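Local coordinates for phosphoribosylaminoimidazole carboxylase, ATPase subunit (Thermus thermophilus, PDB 3AW8), which probably catalyses the ATP-dependent carboxylation of 5-aminoimidazole ribonucleotide with bicarbonate to N5-carboxyaminoimidazole ribonucleotide in purine biosynthesis, at residues S24-P32 with V39-F47. Sequence-based numbering, arbitrary orientation.
Sequences SFRFLDPSP and VGELVVGEF
Arg26 and Glu41 sit next to each other on two parallel strands, 25-29 and 41-44, in the Rossmann-like sheet of the preATP-grasp domain; strand 41-44 is one of the two edge strands of the four within the chain. With CG anti to the backbone N (chi1 180°), Arg26 runs alongside the extended Glu41, and NE meets OE2 at the guanidinium edge in a salt bridge whose hydrogen bond is weak (3.3 Å), the two planes 74° apart. Beyond the pair, NH1 hydrogen-bonds to the Phe56 carbonyl, and NH2 forms a salt bridge with Glu58. Phe27 hydrogen-bonds to the neighbouring strand through both backbone polar atoms, N to Glu41 O (2.6 Å) and O to Val43 N (2.7 Å). Its ring, on the face that packs against helix 9-18, has the CA of Gly40 at its edge, 4.0 Å from CE1. On the other face, Leu28, which also packs on Leu53 and Phe56 of helix 50-57, slides past Phe47 in the opposite direction, CD1 to CD1. Asp29 N then hydrogen-bonds to Val43 O, and Asp29 O accepts from Gly45 N. The Asp29 carboxylate has two backbone partners: OD2 accepts from Gly7 N, while OD1 closes an Asx turn through its anti lone pair, 2.9 Å from Ser31 N.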
ATOM      1  N   SER A  24       5.599   6.808 -12.293  1.00 35.27           N
ATOM      2  CA  SER A  24       4.664   6.501 -13.375  1.00 36.64           C
ATOM      3  C   SER A  24       5.060   5.172 -13.981  1.00 36.78           C
ATOM      4  O   SER A  24       6.225   4.774 -13.924  1.00 37.04           O
ATOM      5  CB  SER A  24       4.710   7.575 -14.449  1.00 35.33           C
ATOM      6  OG  SER A  24       4.317   8.804 -13.894  1.00 41.53           O
ATOM      7  N   PHE A  25       4.103   4.490 -14.588  1.00 36.43           N
ATOM      8  CA  PHE A  25       4.394   3.184 -15.147  1.00 36.62           C
ATOM      9  C   PHE A  25       3.755   2.948 -16.488  1.00 36.70           C
ATOM     10  O   PHE A  25       2.753   3.573 -16.823  1.00 39.58           O
ATOM     11  CB  PHE A  25       3.916   2.097 -14.167  1.00 33.88           C
ATOM     12  CG  PHE A  25       4.589   2.162 -12.835  1.00 31.20           C
ATOM     13  CD1 PHE A  25       5.755   1.449 -12.598  1.00 32.36           C
ATOM     14  CD2 PHE A  25       4.097   2.999 -11.841  1.00 30.06           C
ATOM     15  CE1 PHE A  25       6.434   1.570 -11.382  1.00 34.80           C
ATOM     16  CE2 PHE A  25       4.765   3.133 -10.623  1.00 32.13           C
ATOM     17  CZ  PHE A  25       5.938   2.417 -10.391  1.00 33.61           C
ATOM     18  N   ARG A  26       4.366   2.046 -17.251  1.00 36.20           N
ATOM     19  CA  ARG A  26       3.855   1.622 -18.542  1.00 34.91           C
ATOM     20  C   ARG A  26       4.200   0.144 -18.639  1.00 35.11           C
ATOM     21  O   ARG A  26       5.346  -0.252 -18.420  1.00 34.93           O
ATOM     22  CB  ARG A  26       4.515   2.384 -19.686  1.00 37.24           C
ATOM     23  CG  ARG A  26       3.995   1.945 -21.051  1.00 38.16           C
ATOM     24  CD  ARG A  26       4.680   2.697 -22.169  1.00 39.14           C
ATOM     25  NE  ARG A  26       4.355   4.119 -22.152  1.00 38.52           N
ATOM     26  CZ  ARG A  26       5.120   5.058 -22.698  1.00 38.90           C
ATOM     27  NH1 ARG A  26       6.253   4.724 -23.298  1.00 38.40           N
ATOM     28  NH2 ARG A  26       4.756   6.330 -22.644  1.00 37.79           N
ATOM     29  N   PHE A  27       3.212  -0.682 -18.948  1.00 34.98           N
ATOM     30  CA  PHE A  27       3.464  -2.114 -19.055  1.00 34.88           C
ATOM     31  C   PHE A  27       3.367  -2.570 -20.497  1.00 35.67           C
ATOM     32  O   PHE A  27       2.751  -1.904 -21.329  1.00 36.13           O
ATOM     33  CB  PHE A  27       2.453  -2.920 -18.215  1.00 31.96           C
ATOM     34  CG  PHE A  27       2.401  -2.516 -16.774  1.00 28.91           C
ATOM     35  CD1 PHE A  27       1.538  -1.509 -16.352  1.00 28.41           C
ATOM     36  CD2 PHE A  27       3.266  -3.088 -15.852  1.00 27.74           C
ATOM     37  CE1 PHE A  27       1.546  -1.073 -15.027  1.00 27.37           C
ATOM     38  CE2 PHE A  27       3.283  -2.658 -14.525  1.00 27.42           C
ATOM     39  CZ  PHE A  27       2.419  -1.646 -14.113  1.00 26.47           C
ATOM     40  N   LEU A  28       3.990  -3.707 -20.783  1.00 36.84           N
ATOM     41  CA  LEU A  28       3.936  -4.311 -22.111  1.00 37.46           C
ATOM     42  C   LEU A  28       3.520  -5.749 -21.818  1.00 36.93           C
ATOM     43  O   LEU A  28       4.081  -6.392 -20.937  1.00 36.44           O
ATOM     44  CB  LEU A  28       5.308  -4.312 -22.804  1.00 37.36           C
ATOM     45  CG  LEU A  28       5.295  -4.431 -24.341  1.00 39.82           C
ATOM     46  CD1 LEU A  28       6.671  -4.871 -24.832  1.00 40.02           C
ATOM     47  CD2 LEU A  28       4.262  -5.435 -24.806  1.00 38.63           C
ATOM     48  N   ASP A  29       2.513  -6.232 -22.531  1.00 36.60           N
ATOM     49  CA  ASP A  29       2.043  -7.592 -22.350  1.00 37.88           C
ATOM     50  C   ASP A  29       1.193  -7.930 -23.555  1.00 38.38           C
ATOM     51  O   ASP A  29       0.467  -7.083 -24.065  1.00 38.24           O
ATOM     52  CB  ASP A  29       1.211  -7.728 -21.065  1.00 38.79           C
ATOM     53  CG  ASP A  29       1.040  -9.182 -20.636  1.00 42.70           C
ATOM     54  OD1 ASP A  29       0.258  -9.921 -21.282  1.00 43.98           O
ATOM     55  OD2 ASP A  29       1.711  -9.597 -19.662  1.00 40.94           O
ATOM     56  N   PRO A  30       1.290  -9.171 -24.040  1.00 39.04           N
ATOM     57  CA  PRO A  30       0.521  -9.619 -25.201  1.00 41.08           C
ATOM     58  C   PRO A  30      -0.977  -9.808 -24.951  1.00 43.24           C
ATOM     59  O   PRO A  30      -1.759  -9.958 -25.890  1.00 44.16           O
ATOM     60  CB  PRO A  30       1.228 -10.918 -25.594  1.00 40.61           C
ATOM     61  CG  PRO A  30       1.751 -11.426 -24.293  1.00 38.66           C
ATOM     62  CD  PRO A  30       2.287 -10.182 -23.646  1.00 38.85           C
ATOM     63  N   SER A  31      -1.380  -9.787 -23.688  1.00 45.35           N
ATOM     64  CA  SER A  31      -2.785  -9.964 -23.362  1.00 46.44           C
ATOM     65  C   SER A  31      -3.460  -8.672 -22.937  1.00 47.01           C
ATOM     66  O   SER A  31      -3.035  -8.024 -21.986  1.00 48.62           O
ATOM     67  CB  SER A  31      -2.938 -10.997 -22.259  1.00 47.34           C
ATOM     68  OG  SER A  31      -4.297 -11.086 -21.883  1.00 54.11           O
ATOM     69  N   PRO A  32      -4.543  -8.292 -23.628  1.00 48.07           N
ATOM     70  CA  PRO A  32      -5.289  -7.067 -23.325  1.00 47.73           C
ATOM     71  C   PRO A  32      -5.854  -7.083 -21.913  1.00 48.35           C
ATOM     72  O   PRO A  32      -6.203  -6.042 -21.374  1.00 50.70           O
ATOM     73  CB  PRO A  32      -6.409  -7.070 -24.364  1.00 46.16           C
ATOM     74  CG  PRO A  32      -5.876  -7.930 -25.465  1.00 47.18           C
ATOM     75  CD  PRO A  32      -5.191  -9.033 -24.721  1.00 46.89           C
ATOM     76  N   VAL A  39      -4.185  -0.852 -13.595  1.00 40.70           N
ATOM     77  CA  VAL A  39      -3.499   0.018 -12.668  1.00 38.28           C
ATOM     78  C   VAL A  39      -2.506   0.992 -13.294  1.00 38.94           C
ATOM     79  O   VAL A  39      -2.008   1.892 -12.620  1.00 38.41           O
ATOM     80  CB  VAL A  39      -2.829  -0.884 -11.601  1.00 37.62           C
ATOM     81  CG1 VAL A  39      -1.319  -0.792 -11.680  1.00 35.90           C
ATOM     82  CG2 VAL A  39      -3.387  -0.564 -10.241  1.00 34.01           C
ATOM     83  N   GLY A  40      -2.230   0.821 -14.582  1.00 40.00           N
ATOM     84  CA  GLY A  40      -1.309   1.712 -15.269  1.00 39.78           C
ATOM     85  C   GLY A  40      -1.508   1.662 -16.771  1.00 41.16           C
ATOM     86  O   GLY A  40      -2.453   1.038 -17.248  1.00 42.37           O
ATOM     87  N   GLU A  41      -0.627   2.321 -17.519  1.00 42.42           N
ATOM     88  CA  GLU A  41      -0.703   2.336 -18.979  1.00 43.23           C
ATOM     89  C   GLU A  41      -0.195   0.985 -19.475  1.00 42.88           C
ATOM     90  O   GLU A  41       0.932   0.582 -19.185  1.00 44.10           O
ATOM     91  CB  GLU A  41       0.163   3.468 -19.541  1.00 46.87           C
ATOM     92  CG  GLU A  41       0.078   3.654 -21.052  1.00 56.05           C
ATOM     93  CD  GLU A  41       1.018   4.758 -21.579  1.00 64.35           C
ATOM     94  OE1 GLU A  41       1.108   4.913 -22.822  1.00 68.05           O
ATOM     95  OE2 GLU A  41       1.662   5.473 -20.768  1.00 64.76           O
ATOM     96  N   LEU A  42      -1.037   0.279 -20.213  1.00 41.98           N
ATOM     97  CA  LEU A  42      -0.681  -1.032 -20.720  1.00 42.27           C
ATOM     98  C   LEU A  42      -0.645  -1.041 -22.237  1.00 43.78           C
ATOM     99  O   LEU A  42      -1.618  -0.671 -22.897  1.00 44.93           O
ATOM    100  CB  LEU A  42      -1.691  -2.068 -20.201  1.00 42.04           C
ATOM    101  CG  LEU A  42      -1.656  -3.559 -20.582  1.00 42.61           C
ATOM    102  CD1 LEU A  42      -2.667  -3.812 -21.674  1.00 40.96           C
ATOM    103  CD2 LEU A  42      -0.250  -4.001 -20.992  1.00 37.02           C
ATOM    104  N   VAL A  43       0.492  -1.451 -22.784  1.00 42.82           N
ATOM    105  CA  VAL A  43       0.656  -1.535 -24.222  1.00 41.08           C
ATOM    106  C   VAL A  43       0.513  -3.007 -24.567  1.00 41.85           C
ATOM    107  O   VAL A  43       1.282  -3.838 -24.076  1.00 43.20           O
ATOM    108  CB  VAL A  43       2.054  -1.031 -24.658  1.00 40.09           C
ATOM    109  CG1 VAL A  43       2.279  -1.299 -26.143  1.00 38.53           C
ATOM    110  CG2 VAL A  43       2.179   0.445 -24.362  1.00 37.45           C
ATOM    111  N   VAL A  44      -0.482  -3.336 -25.383  1.00 41.53           N
ATOM    112  CA  VAL A  44      -0.692  -4.725 -25.776  1.00 42.80           C
ATOM    113  C   VAL A  44       0.194  -5.056 -26.975  1.00 44.86           C
ATOM    114  O   VAL A  44       0.182  -4.339 -27.977  1.00 48.35           O
ATOM    115  CB  VAL A  44      -2.171  -4.999 -26.154  1.00 41.08           C
ATOM    116  CG1 VAL A  44      -2.370  -6.481 -26.440  1.00 40.92           C
ATOM    117  CG2 VAL A  44      -3.092  -4.563 -25.026  1.00 38.53           C
ATOM    118  N   GLY A  45       0.972  -6.128 -26.863  1.00 44.55           N
ATOM    119  CA  GLY A  45       1.843  -6.521 -27.952  1.00 45.02           C
ATOM    120  C   GLY A  45       2.770  -7.653 -27.566  1.00 46.66           C
ATOM    121  O   GLY A  45       3.079  -7.821 -26.388  1.00 46.58           O
ATOM    122  N   GLU A  46       3.213  -8.434 -28.549  1.00 47.30           N
ATOM    123  CA  GLU A  46       4.132  -9.543 -28.288  1.00 48.20           C
ATOM    124  C   GLU A  46       5.496  -8.952 -27.955  1.00 45.75           C
ATOM    125  O   GLU A  46       5.843  -7.891 -28.454  1.00 43.65           O
ATOM    126  CB  GLU A  46       4.255 -10.442 -29.523  1.00 51.46           C
ATOM    127  CG  GLU A  46       2.934 -11.007 -30.032  1.00 56.10           C
ATOM    128  CD  GLU A  46       2.338 -12.046 -29.095  1.00 61.19           C
ATOM    129  OE1 GLU A  46       1.204 -12.507 -29.362  1.00 63.41           O
ATOM    130  OE2 GLU A  46       2.997 -12.406 -28.093  1.00 63.41           O
ATOM    131  N   PHE A  47       6.263  -9.634 -27.114  1.00 45.99           N
ATOM    132  CA  PHE A  47       7.589  -9.152 -26.733  1.00 47.82           C
ATOM    133  C   PHE A  47       8.567  -9.187 -27.897  1.00 48.38           C
ATOM    134  O   PHE A  47       9.561  -8.463 -27.901  1.00 48.60           O
ATOM    135  CB  PHE A  47       8.151  -9.980 -25.576  1.00 47.35           C
ATOM    136  CG  PHE A  47       7.384  -9.825 -24.298  1.00 50.20           C
ATOM    137  CD1 PHE A  47       7.355  -8.603 -23.633  1.00 48.24           C
ATOM    138  CD2 PHE A  47       6.673 -10.899 -23.761  1.00 50.76           C
ATOM    139  CE1 PHE A  47       6.631  -8.451 -22.454  1.00 49.15           C
ATOM    140  CE2 PHE A  47       5.945 -10.755 -22.585  1.00 49.96           C
ATOM    141  CZ  PHE A  47       5.922  -9.532 -21.928  1.00 48.87           C
TER